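Local coordinates for protein CalG4 (Micromonospora echinospora, PDB 3IA7) that has the GT-B fold, in which two Rossmann-like domains, each built on a parallel beta sheet, are joined in one chain, at residues T77-L81 / P155-V161; L98-P103 / R122-P126; K195-P199 / R336-L340; F249-A253 / V264-G268. One frame throughout, in Å; residues are numbered along the deposited sequence.

Contact 1. Residues T77-L81 / P155-V161; sequences TQLHL and PADVEAV
Helix-to-helix packing in the N-terminal Rossmann-like domain sets Thr77, His80 and Leu81, on one side of helix 75-98, against Pro155, Val158, Ala160 and Val161, at the entrance to helix 159-170. It illustrates how a short 3-10 turn leading into a helix can offer apolar groups to a neighbour. Pro155 belongs to that turn, which the Val158 N to Pro155 O bond (3.1 Å) closes, and Val158 then occupies the N-cap position of the helix.

The imidazole of His80 lies beneath the proline: Pro155 CB stands 3.9 Å from the ring centroid and 7° off the normal, almost exactly over the centre, in a CH-pi contact. On the same side of the ring plane, but toward the root of the side chain, a valine methyl comes in obliquely, Val161 CG2 lying 3.6 Å from His80 CB. This methyl is shared, since Leu81 CD2 also touches it, at 4.0 Å, from a direction roughly at right angles to that of His80 CB. One turn earlier in the helix, Thr77 divides its branches between two partners. With OG1 anti to the carbonyl carbon (chi1 -66°), the hydroxyl reaches Val158 CG1 at 3.5 Å, while the methyl CG2 rests 3.9 Å from Ala160 CB. No hydrogen bond crosses the interface, so adhesion comes from methyl, ring and hydroxyl contacts.

Helix 178-182 packs on the 3-10 turn, where Trp182 touches Pro155 and Lys179 forms a salt bridge with Asp157; Gln152 lies against His80 from the preceding loop.

Contact 2. Residues L98-P103 / R122-P126; sequences LGDNPP and RWDRP
Water 1 joins Pro102 to Arg125: it donates to Pro102 O (2.7 Å) and accepts from Arg125 NH2 (3.1 Å), lying at the edge of the guanidinium in its plane. The same arginine gives a weak, bent bond from NE to Pro103 O, 3.0 Å long and with an angle of 129° at the hydrogen. Its third nitrogen turns back on its own segment, with a straighter bond from Arg125 NH1 to Asp124 O (3.1 Å) whose donor stands above the carbonyl plane. Partners at all three nitrogens thus limit rotation of the guanidinium, one face of which receives Pro102 CG.

Two helix ends meet here. Helix 113-123 finishes in a Schellman motif with Asp124, at positive phi, as its C-prime residue; after helix 75-98 the chain reverses through a type II' turn from Leu98 to Asn101.

Between these ends, one face of the Trp123 indole takes both prolines. Pro102 CB is 3.8 Å from the centroid of the five-membered ring, and Pro103 CD 3.7 Å from that of the six-membered ring, a pair of CH-pi contacts. Leu98 CB adds an oblique approach to Trp123 CZ2 at 3.8 Å. Leu8 of strand 6-10 and Val106 of strand 105-109 also touch the indole.

Contact 3. Residues K195-P199 / R336-L340; sequences KSFQP and RVIEL
Phe197 and Arg336 both carry CG anti to the backbone N (chi1 -165° and -170°), and a bend at chi2 of Arg336 (74°) then leads its chain across the phenyl ring and on to the backbone of segment 195-199. The methylene does the touching: Arg336 CG lies over one face of the Phe197 ring, offset toward the rim, 3.9 Å from the centroid. At the ring edge stands Val337 CG2, 4.0 Å from Phe197 CE1, while Leu340 CD1 comes in obliquely.

Past the ring, the guanidinium is held on several sides. Arg336 NE donates to Phe197 O at 2.7 Å in a nearly straight bond, with the donor above the carbonyl plane. NH2 adds a weak bond to Ser196 O, and NH1 pairs with Glu339 OE1 (3.0 Å) in a salt bridge one turn along the same helix. Pro199 CA covers one guanidinium face and Leu340 CD2 the opposite one, so the flat group is both bonded at its rim and sandwiched. The nearby carboxylate probably offsets part of its charge.

As an example of domain-to-domain joining, the contact sets the loop after strand 189-191, from the N-terminal sheet, against helix 331-339 of the C-terminal domain. Phe134 touches both Pro199 and Arg336, Val310 of helix 307-315 touches Phe197 and Val337, and helix 367-381 adds Met376 against Phe197 and Leu340.

Contact 4. Residues F249-A253 / V264-G268; sequences FRACA and VMAIG
Helix 249-253 and strand 264-266 run antiparallel, at 174° with their axes 10.1 Å apart, and Phe249 and Met265 face each other across the gap. Met265, modelled as selenomethionine, reaches from the strand to the helix backbone, with its selenium 3.4 Å from Phe249 O, a carbonyl already engaged by Ala253 N in the helix. A bend at chi3 (-72°) turns the terminal methyl across the run of the helix, and Met265 CE ends 4.0 Å from Phe249 CB. The selenium also approaches the Phe249 ring at its edge, 5.4 Å from the centroid, a Met-aromatic contact; on the helix side it meets Cys252 CB at 3.9 Å.

This is the interior of a beta-alpha-beta unit, strand 233-237, helix 246-256 and strand 262-266, whose helix covers the parallel sheet of the C-terminal Rossmann-like domain. Val236 of the first strand accordingly touches both Phe249 and Cys252, and Val283 of the strand beyond touches Met265 and Ala253.

The ring face of Phe249 goes to the residue just after the strand. Ile267 CG2 sits 3.7 Å from the centroid, only 2° off the normal, so that a single methyl stands over the middle of the phenyl in a CH-pi contact. Ala266 O approaches Phe249 CZ obliquely at 4.0 Å.

In the fold
From the N terminus, contact 1 opens first, on helix 75-98, and contact 2 begins where that helix ends. Contact 2 closes soon after, bringing the end of helix 113-123 back to it, so its loop lies wholly within the longer one that contact 1 completes at 155-161. Both belong to the N-terminal domain. Contact 3 then starts at 195-199 and closes only at 336-340, tying the two domains together. Within its span falls contact 4, a short local closure inside a beta-alpha-beta unit of the C-terminal sheet. No two loops cross. Contacts 2 and 4, with centres 49 Å apart, lie on opposite sides of the chain's centre; contact 3 is nearest that centre.

Contact 1. Residues T77-L81 / P155-V161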
loop_
_atom_site.group_PDB
_atom_site.type_symbol
_atom_site.label_atom_id
_atom_site.label_comp_id
_atom_site.label_asym_id
_atom_site.label_seq_id
_atom_site.Cartn_x
_atom_site.Cartn_y
_atom_site.Cartn_z
ATOM N N THR A 77 -9.638 35.076 12.354
ATOM C CA THR A 77 -9.144 35.839 11.200
ATOM C C THR A 77 -7.709 35.490 10.817
ATOM O O THR A 77 -7.406 35.385 9.624
ATOM C CB THR A 77 -9.272 37.350 11.434
ATOM O OG1 THR A 77 -10.660 37.669 11.494
ATOM C CG2 THR A 77 -8.652 38.169 10.309
ATOM N N GLN A 78 -6.843 35.318 11.820
ATOM C CA GLN A 78 -5.452 34.922 11.599
ATOM C C GLN A 78 -5.346 33.555 10.947
ATOM O O GLN A 78 -4.515 33.354 10.061
ATOM C CB GLN A 78 -4.648 34.967 12.901
ATOM C CG GLN A 78 -4.435 36.398 13.427
ATOM C CD GLN A 78 -3.972 37.346 12.330
ATOM O OE1 GLN A 78 -3.124 36.986 11.484
ATOM N NE2 GLN A 78 -4.541 38.553 12.316
ATOM N N LEU A 79 -6.200 32.629 11.387
ATOM C CA LEU A 79 -6.278 31.323 10.770
ATOM C C LEU A 79 -6.664 31.400 9.305
ATOM O O LEU A 79 -6.046 30.720 8.484
ATOM C CB LEU A 79 -7.275 30.417 11.492
ATOM C CG LEU A 79 -6.938 30.020 12.921
ATOM C CD1 LEU A 79 -8.078 29.103 13.409
ATOM C CD2 LEU A 79 -5.583 29.308 12.963
ATOM N N HIS A 80 -7.717 32.161 8.984
ATOM C CA HIS A 80 -8.063 32.371 7.578
ATOM C C HIS A 80 -6.937 33.024 6.777
ATOM O O HIS A 80 -6.754 32.705 5.602
ATOM C CB HIS A 80 -9.307 33.224 7.418
ATOM C CG HIS A 80 -10.537 32.636 8.058
ATOM N ND1 HIS A 80 -10.803 31.283 8.046
ATOM C CD2 HIS A 80 -11.591 33.222 8.670
ATOM C CE1 HIS A 80 -11.962 31.059 8.643
ATOM N NE2 HIS A 80 -12.451 32.220 9.047
ATOM N N LEU A 81 -6.257 33.992 7.369
ATOM C CA LEU A 81 -5.179 34.685 6.629
ATOM C C LEU A 81 -4.000 33.766 6.339
ATOM O O LEU A 81 -3.393 33.857 5.249
ATOM C CB LEU A 81 -4.714 35.996 7.318
ATOM C CG LEU A 81 -5.798 37.097 7.344
ATOM C CD1 LEU A 81 -5.319 38.259 8.210
ATOM C CD2 LEU A 81 -6.165 37.584 5.947
ATOM N N PRO A 155 -15.242 32.842 5.699
ATOM C CA PRO A 155 -14.072 33.699 5.508
ATOM C C PRO A 155 -14.297 34.823 4.497
ATOM O O PRO A 155 -13.724 35.888 4.638
ATOM C CB PRO A 155 -12.981 32.741 4.974
ATOM C CG PRO A 155 -13.644 31.459 4.737
ATOM C CD PRO A 155 -14.906 31.415 5.571
ATOM N N ALA A 156 -15.145 34.592 3.503
ATOM C CA ALA A 156 -15.413 35.609 2.467
ATOM C C ALA A 156 -16.181 36.775 3.049
ATOM O O ALA A 156 -16.164 37.868 2.495
ATOM C CB ALA A 156 -16.191 34.997 1.314
ATOM N N ASP A 157 -16.834 36.535 4.196
ATOM C CA ASP A 157 -17.586 37.573 4.917
ATOM C C ASP A 157 -16.790 38.274 6.016
ATOM O O ASP A 157 -17.327 39.121 6.753
ATOM C CB ASP A 157 -18.853 36.961 5.497
ATOM C CG ASP A 157 -19.897 36.655 4.420
ATOM O OD1 ASP A 157 -19.927 37.413 3.421
ATOM O OD2 ASP A 157 -20.671 35.673 4.568
ATOM N N VAL A 158 -15.509 37.932 6.122
ATOM C CA VAL A 158 -14.582 38.630 7.016
ATOM C C VAL A 158 -13.783 39.664 6.216
ATOM O O VAL A 158 -13.065 39.317 5.272
ATOM C CB VAL A 158 -13.626 37.627 7.756
ATOM C CG1 VAL A 158 -12.665 38.372 8.714
ATOM C CG2 VAL A 158 -14.387 36.496 8.473
ATOM N N GLU A 159 -13.905 40.940 6.610
ATOM C CA GLU A 159 -13.303 42.058 5.914
ATOM C C GLU A 159 -11.804 41.910 5.542
ATOM O O GLU A 159 -11.434 42.169 4.393
ATOM C CB GLU A 159 -13.521 43.375 6.699
ATOM C CG GLU A 159 -12.704 44.531 6.180
ATOM C CD GLU A 159 -12.984 44.832 4.728
ATOM O OE1 GLU A 159 -14.138 44.631 4.284
ATOM O OE2 GLU A 159 -12.048 45.283 4.034
ATOM N N ALA A 160 -10.968 41.531 6.518
ATOM C CA ALA A 160 -9.509 41.353 6.317
ATOM C C ALA A 160 -9.182 40.293 5.234
ATOM O O ALA A 160 -8.188 40.421 4.486
ATOM C CB ALA A 160 -8.839 40.963 7.653
ATOM N N VAL A 161 -10.000 39.243 5.178
ATOM C CA VAL A 161 -9.833 38.134 4.234
ATOM C C VAL A 161 -10.395 38.511 2.860
ATOM O O VAL A 161 -9.754 38.314 1.837
ATOM C CB VAL A 161 -10.519 36.856 4.744
ATOM C CG1 VAL A 161 -10.321 35.673 3.773
ATOM C CG2 VAL A 161 -9.992 36.497 6.142
#

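Contact 2. Residues L98-P103 / R122-P126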
loop_
_atom_site.group_PDB
_atom_site.type_symbol
_atom_site.label_atom_id
_atom_site.label_comp_id
_atom_site.label_asym_id
_atom_site.label_seq_id
_atom_site.Cartn_x
_atom_site.Cartn_y
_atom_site.Cartn_z
ATOM N N LEU A 98 7.536 26.790 -13.194
ATOM C CA LEU A 98 7.110 26.435 -14.538
ATOM C C LEU A 98 7.352 27.594 -15.530
ATOM O O LEU A 98 7.623 27.372 -16.719
ATOM C CB LEU A 98 5.656 25.983 -14.528
ATOM C CG LEU A 98 5.323 24.569 -14.044
ATOM C CD1 LEU A 98 5.790 23.529 -14.995
ATOM C CD2 LEU A 98 5.879 24.243 -12.623
ATOM N N GLY A 99 7.298 28.837 -15.033
ATOM C CA GLY A 99 7.663 29.998 -15.879
ATOM C C GLY A 99 6.935 30.016 -17.221
ATOM O O GLY A 99 5.719 29.976 -17.259
ATOM N N ASP A 100 7.681 30.071 -18.325
ATOM C CA ASP A 100 7.014 30.186 -19.639
ATOM C C ASP A 100 6.650 28.841 -20.267
ATOM O O ASP A 100 6.293 28.789 -21.459
ATOM C CB ASP A 100 7.846 31.039 -20.628
ATOM C CG ASP A 100 7.822 32.521 -20.300
ATOM O OD1 ASP A 100 6.825 32.994 -19.679
ATOM O OD2 ASP A 100 8.816 33.229 -20.669
ATOM N N ASN A 101 6.713 27.776 -19.472
ATOM C CA ASN A 101 6.424 26.402 -19.902
ATOM C C ASN A 101 5.376 25.660 -19.056
ATOM O O ASN A 101 5.689 24.647 -18.412
ATOM C CB ASN A 101 7.712 25.614 -19.940
ATOM C CG ASN A 101 8.638 26.171 -20.941
ATOM O OD1 ASN A 101 8.221 26.387 -22.067
ATOM N ND2 ASN A 101 9.863 26.498 -20.543
ATOM N N PRO A 102 4.117 26.143 -19.099
ATOM C CA PRO A 102 3.070 25.587 -18.228
ATOM C C PRO A 102 2.751 24.135 -18.549
ATOM O O PRO A 102 2.918 23.704 -19.730
ATOM C CB PRO A 102 1.844 26.443 -18.563
ATOM C CG PRO A 102 2.083 26.927 -19.952
ATOM C CD PRO A 102 3.574 27.201 -19.975
ATOM N N PRO A 103 2.231 23.393 -17.540
ATOM C CA PRO A 103 1.833 22.010 -17.758
ATOM C C PRO A 103 0.549 21.954 -18.600
ATOM O O PRO A 103 -0.093 22.968 -18.792
ATOM C CB PRO A 103 1.553 21.509 -16.326
ATOM C CG PRO A 103 1.000 22.721 -15.590
ATOM C CD PRO A 103 1.919 23.856 -16.159
ATOM N N ARG A 122 -4.441 31.512 -15.074
ATOM C CA ARG A 122 -3.302 32.234 -15.650
ATOM C C ARG A 122 -2.656 31.422 -16.767
ATOM O O ARG A 122 -2.338 31.958 -17.820
ATOM C CB ARG A 122 -2.230 32.616 -14.623
ATOM C CG ARG A 122 -0.988 33.335 -15.295
ATOM C CD ARG A 122 -0.236 34.146 -14.241
ATOM N NE ARG A 122 -1.047 35.245 -13.730
ATOM C CZ ARG A 122 -0.762 35.928 -12.625
ATOM N NH1 ARG A 122 0.345 35.646 -11.901
ATOM N NH2 ARG A 122 -1.580 36.883 -12.258
ATOM N N TRP A 123 -2.497 30.132 -16.540
ATOM C CA TRP A 123 -1.899 29.270 -17.556
ATOM C C TRP A 123 -2.853 28.904 -18.708
ATOM O O TRP A 123 -2.387 28.397 -19.742
ATOM C CB TRP A 123 -1.314 28.000 -16.926
ATOM C CG TRP A 123 -0.068 28.234 -16.087
ATOM C CD1 TRP A 123 0.846 29.266 -16.181
ATOM C CD2 TRP A 123 0.397 27.386 -15.064
ATOM N NE1 TRP A 123 1.842 29.118 -15.238
ATOM C CE2 TRP A 123 1.602 27.945 -14.562
ATOM C CE3 TRP A 123 -0.079 26.185 -14.519
ATOM C CZ2 TRP A 123 2.295 27.360 -13.537
ATOM C CZ3 TRP A 123 0.633 25.599 -13.506
ATOM C CH2 TRP A 123 1.820 26.180 -13.043
ATOM N N ASP A 124 -4.156 29.178 -18.525
ATOM C CA ASP A 124 -5.226 28.813 -19.466
ATOM C C ASP A 124 -5.234 27.285 -19.705
ATOM O O ASP A 124 -5.046 26.797 -20.846
ATOM C CB ASP A 124 -5.101 29.614 -20.789
ATOM C CG ASP A 124 -6.245 29.319 -21.782
ATOM O OD1 ASP A 124 -7.357 29.023 -21.363
ATOM O OD2 ASP A 124 -6.028 29.352 -23.004
ATOM N N ARG A 125 -5.422 26.551 -18.615
ATOM C CA ARG A 125 -5.356 25.083 -18.632
ATOM C C ARG A 125 -6.541 24.540 -17.872
ATOM O O ARG A 125 -7.020 25.200 -16.966
ATOM C CB ARG A 125 -4.034 24.585 -17.997
ATOM C CG ARG A 125 -2.776 24.926 -18.801
ATOM C CD ARG A 125 -2.834 24.268 -20.190
ATOM N NE ARG A 125 -1.586 24.427 -20.969
ATOM C CZ ARG A 125 -1.349 25.359 -21.896
ATOM N NH1 ARG A 125 -2.262 26.292 -22.207
ATOM N NH2 ARG A 125 -0.178 25.358 -22.534
ATOM N N PRO A 126 -6.979 23.314 -18.202
ATOM C CA PRO A 126 -8.026 22.635 -17.441
ATOM C C PRO A 126 -7.493 22.222 -16.077
ATOM O O PRO A 126 -6.248 22.140 -15.862
ATOM C CB PRO A 126 -8.376 21.403 -18.309
ATOM C CG PRO A 126 -7.115 21.111 -19.044
ATOM C CD PRO A 126 -6.465 22.484 -19.310
HETATM O O HOH W 1 1.137 22.767 -21.588
#

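Contact 3. Residues K195-P199 / R336-L340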
loop_
_atom_site.group_PDB
_atom_site.type_symbol
_atom_site.label_atom_id
_atom_site.label_comp_id
_atom_site.label_asym_id
_atom_site.label_seq_id
_atom_site.Cartn_x
_atom_site.Cartn_y
_atom_site.Cartn_z
ATOM N N LYS A 195 -18.808 6.434 -2.467
ATOM C CA LYS A 195 -19.935 7.322 -2.610
ATOM C C LYS A 195 -20.924 7.246 -1.428
ATOM O O LYS A 195 -21.539 8.264 -1.017
ATOM C CB LYS A 195 -20.659 7.025 -3.934
ATOM C CG LYS A 195 -21.667 8.107 -4.288
ATOM C CD LYS A 195 -22.217 7.863 -5.724
ATOM C CE LYS A 195 -23.020 9.068 -6.199
ATOM N NZ LYS A 195 -23.564 8.762 -7.531
ATOM N N SER A 196 -21.107 6.049 -0.868
ATOM C CA SER A 196 -22.112 5.932 0.168
ATOM C C SER A 196 -21.724 6.704 1.433
ATOM O O SER A 196 -22.562 6.866 2.334
ATOM C CB SER A 196 -22.385 4.463 0.533
ATOM O OG SER A 196 -21.187 3.838 0.934
ATOM N N PHE A 197 -20.435 7.000 1.582
ATOM C CA PHE A 197 -19.962 7.686 2.789
ATOM C C PHE A 197 -20.206 9.203 2.623
ATOM O O PHE A 197 -20.205 9.955 3.607
ATOM C CB PHE A 197 -18.460 7.435 3.011
ATOM C CG PHE A 197 -17.975 7.804 4.400
ATOM C CD1 PHE A 197 -18.532 7.185 5.520
ATOM C CD2 PHE A 197 -16.949 8.722 4.572
ATOM C CE1 PHE A 197 -18.087 7.504 6.850
ATOM C CE2 PHE A 197 -16.464 9.033 5.902
ATOM C CZ PHE A 197 -17.060 8.396 7.028
ATOM N N GLN A 198 -20.450 9.653 1.390
ATOM C CA GLN A 198 -20.703 11.070 1.124
ATOM C C GLN A 198 -22.128 11.568 1.539
ATOM O O GLN A 198 -23.172 11.071 1.012
ATOM C CB GLN A 198 -20.505 11.337 -0.382
ATOM C CG GLN A 198 -20.955 12.711 -0.835
ATOM C CD GLN A 198 -19.985 13.824 -0.395
ATOM O OE1 GLN A 198 -18.762 13.641 -0.444
ATOM N NE2 GLN A 198 -20.525 15.009 -0.025
ATOM N N PRO A 199 -22.197 12.611 2.403
ATOM C CA PRO A 199 -23.524 13.241 2.690
ATOM C C PRO A 199 -24.178 13.779 1.399
ATOM O O PRO A 199 -23.453 14.352 0.563
ATOM C CB PRO A 199 -23.174 14.417 3.649
ATOM C CG PRO A 199 -21.819 14.055 4.259
ATOM C CD PRO A 199 -21.089 13.261 3.144
ATOM N N ARG A 336 -19.994 11.312 10.791
ATOM C CA ARG A 336 -20.547 10.501 9.693
ATOM C C ARG A 336 -20.632 9.003 10.046
ATOM O O ARG A 336 -21.647 8.364 9.824
ATOM C CB ARG A 336 -19.797 10.750 8.378
ATOM C CG ARG A 336 -20.471 10.113 7.132
ATOM C CD ARG A 336 -21.769 10.863 6.666
ATOM N NE ARG A 336 -22.215 10.297 5.400
ATOM C CZ ARG A 336 -23.473 10.118 5.034
ATOM N NH1 ARG A 336 -24.460 10.495 5.837
ATOM N NH2 ARG A 336 -23.730 9.543 3.866
ATOM N N VAL A 337 -19.582 8.464 10.649
ATOM C CA VAL A 337 -19.583 7.078 11.116
ATOM C C VAL A 337 -20.746 6.805 12.082
ATOM O O VAL A 337 -21.445 5.812 11.936
ATOM C CB VAL A 337 -18.225 6.699 11.740
ATOM C CG1 VAL A 337 -18.283 5.394 12.474
ATOM C CG2 VAL A 337 -17.136 6.669 10.611
ATOM N N ILE A 338 -20.950 7.687 13.050
ATOM C CA ILE A 338 -22.074 7.540 14.004
ATOM C C ILE A 338 -23.424 7.690 13.284
ATOM O O ILE A 338 -24.335 6.885 13.481
ATOM C CB ILE A 338 -21.962 8.577 15.167
ATOM C CG1 ILE A 338 -20.624 8.475 15.936
ATOM C CG2 ILE A 338 -23.185 8.529 16.103
ATOM C CD1 ILE A 338 -20.061 7.054 16.158
ATOM N N GLU A 339 -23.533 8.697 12.421
ATOM C CA GLU A 339 -24.755 8.917 11.625
ATOM C C GLU A 339 -25.176 7.694 10.795
ATOM O O GLU A 339 -26.364 7.359 10.662
ATOM C CB GLU A 339 -24.540 10.124 10.691
ATOM C CG GLU A 339 -25.795 10.678 10.102
ATOM C CD GLU A 339 -25.564 11.595 8.902
ATOM O OE1 GLU A 339 -24.386 11.856 8.521
ATOM O OE2 GLU A 339 -26.602 12.041 8.333
ATOM N N LEU A 340 -24.201 7.016 10.232
ATOM C CA LEU A 340 -24.447 5.843 9.436
ATOM C C LEU A 340 -24.535 4.538 10.244
ATOM O O LEU A 340 -24.753 3.465 9.665
ATOM C CB LEU A 340 -23.343 5.696 8.352
ATOM C CG LEU A 340 -23.356 6.852 7.322
ATOM C CD1 LEU A 340 -22.270 6.647 6.314
ATOM C CD2 LEU A 340 -24.732 6.865 6.653
HETATM O O HOH W 2 -25.394 9.762 1.197
#

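Contact 4. Residues F249-A253 / V264-G268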
loop_
_atom_site.group_PDB
_atom_site.type_symbol
_atom_site.label_atom_id
_atom_site.label_comp_id
_atom_site.label_asym_id
_atom_site.label_seq_id
_atom_site.Cartn_x
_atom_site.Cartn_y
_atom_site.Cartn_z
ATOM N N PHE A 249 -3.313 4.595 26.291
ATOM C CA PHE A 249 -2.842 3.263 25.902
ATOM C C PHE A 249 -2.753 2.317 27.128
ATOM O O PHE A 249 -3.146 1.160 27.051
ATOM C CB PHE A 249 -1.511 3.368 25.133
ATOM C CG PHE A 249 -1.655 4.040 23.781
ATOM C CD1 PHE A 249 -2.436 3.447 22.764
ATOM C CD2 PHE A 249 -1.024 5.263 23.531
ATOM C CE1 PHE A 249 -2.573 4.090 21.523
ATOM C CE2 PHE A 249 -1.142 5.896 22.311
ATOM C CZ PHE A 249 -1.918 5.309 21.309
ATOM N N ARG A 250 -2.259 2.832 28.255
ATOM C CA ARG A 250 -2.227 2.046 29.504
ATOM C C ARG A 250 -3.640 1.616 29.935
ATOM O O ARG A 250 -3.832 0.468 30.298
ATOM C CB ARG A 250 -1.515 2.802 30.636
ATOM C CG ARG A 250 -0.032 3.154 30.350
ATOM C CD ARG A 250 0.680 3.663 31.616
ATOM N NE ARG A 250 0.193 4.972 32.030
ATOM C CZ ARG A 250 0.897 6.104 31.951
ATOM N NH1 ARG A 250 2.146 6.099 31.473
ATOM N NH2 ARG A 250 0.351 7.246 32.362
ATOM N N ALA A 251 -4.612 2.536 29.839
ATOM C CA ALA A 251 -6.032 2.264 30.120
ATOM C C ALA A 251 -6.596 1.188 29.219
ATOM O O ALA A 251 -7.343 0.342 29.683
ATOM C CB ALA A 251 -6.861 3.522 29.988
ATOM N N CYS A 252 -6.225 1.234 27.926
ATOM C CA CYS A 252 -6.634 0.213 26.936
ATOM C C CYS A 252 -6.057 -1.132 27.300
ATOM O O CYS A 252 -6.768 -2.140 27.249
ATOM C CB CYS A 252 -6.197 0.608 25.495
ATOM S SG CYS A 252 -7.200 1.918 24.799
ATOM N N ALA A 253 -4.775 -1.149 27.703
ATOM C CA ALA A 253 -4.120 -2.385 28.091
ATOM C C ALA A 253 -4.814 -2.955 29.312
ATOM O O ALA A 253 -5.139 -4.163 29.350
ATOM C CB ALA A 253 -2.595 -2.139 28.407
ATOM N N VAL A 264 -3.614 -5.085 19.821
ATOM C CA VAL A 264 -2.448 -4.488 19.155
ATOM C C VAL A 264 -2.582 -2.972 19.188
ATOM O O VAL A 264 -3.575 -2.434 18.682
ATOM C CB VAL A 264 -2.299 -4.963 17.691
ATOM C CG1 VAL A 264 -1.067 -4.289 17.043
ATOM C CG2 VAL A 264 -2.258 -6.488 17.613
HETATM N N MSE A 265 -1.617 -2.315 19.828
HETATM C CA MSE A 265 -1.676 -0.867 19.962
HETATM C C MSE A 265 -0.585 -0.260 19.108
HETATM O O MSE A 265 0.599 -0.575 19.284
HETATM C CB MSE A 265 -1.584 -0.411 21.424
HETATM C CG MSE A 265 -2.425 -1.298 22.383
HETATM SE SE MSE A 265 -2.777 -0.399 24.038
HETATM C CE MSE A 265 -0.897 -0.536 24.729
ATOM N N ALA A 266 -0.983 0.591 18.161
ATOM C CA ALA A 266 -0.043 1.359 17.316
ATOM C C ALA A 266 0.044 2.761 17.900
ATOM O O ALA A 266 -0.953 3.517 17.893
ATOM C CB ALA A 266 -0.541 1.430 15.890
ATOM N N ILE A 267 1.215 3.104 18.424
ATOM C CA ILE A 267 1.365 4.313 19.224
ATOM C C ILE A 267 2.063 5.469 18.481
ATOM O O ILE A 267 2.202 6.558 19.002
ATOM C CB ILE A 267 2.013 4.020 20.617
ATOM C CG1 ILE A 267 3.534 3.751 20.481
ATOM C CG2 ILE A 267 1.272 2.920 21.364
ATOM C CD1 ILE A 267 4.245 3.516 21.824
ATOM N N GLY A 268 2.491 5.227 17.241
ATOM C CA GLY A 268 3.086 6.275 16.413
ATOM C C GLY A 268 4.557 6.545 16.709
ATOM O O GLY A 268 5.133 5.961 17.623
#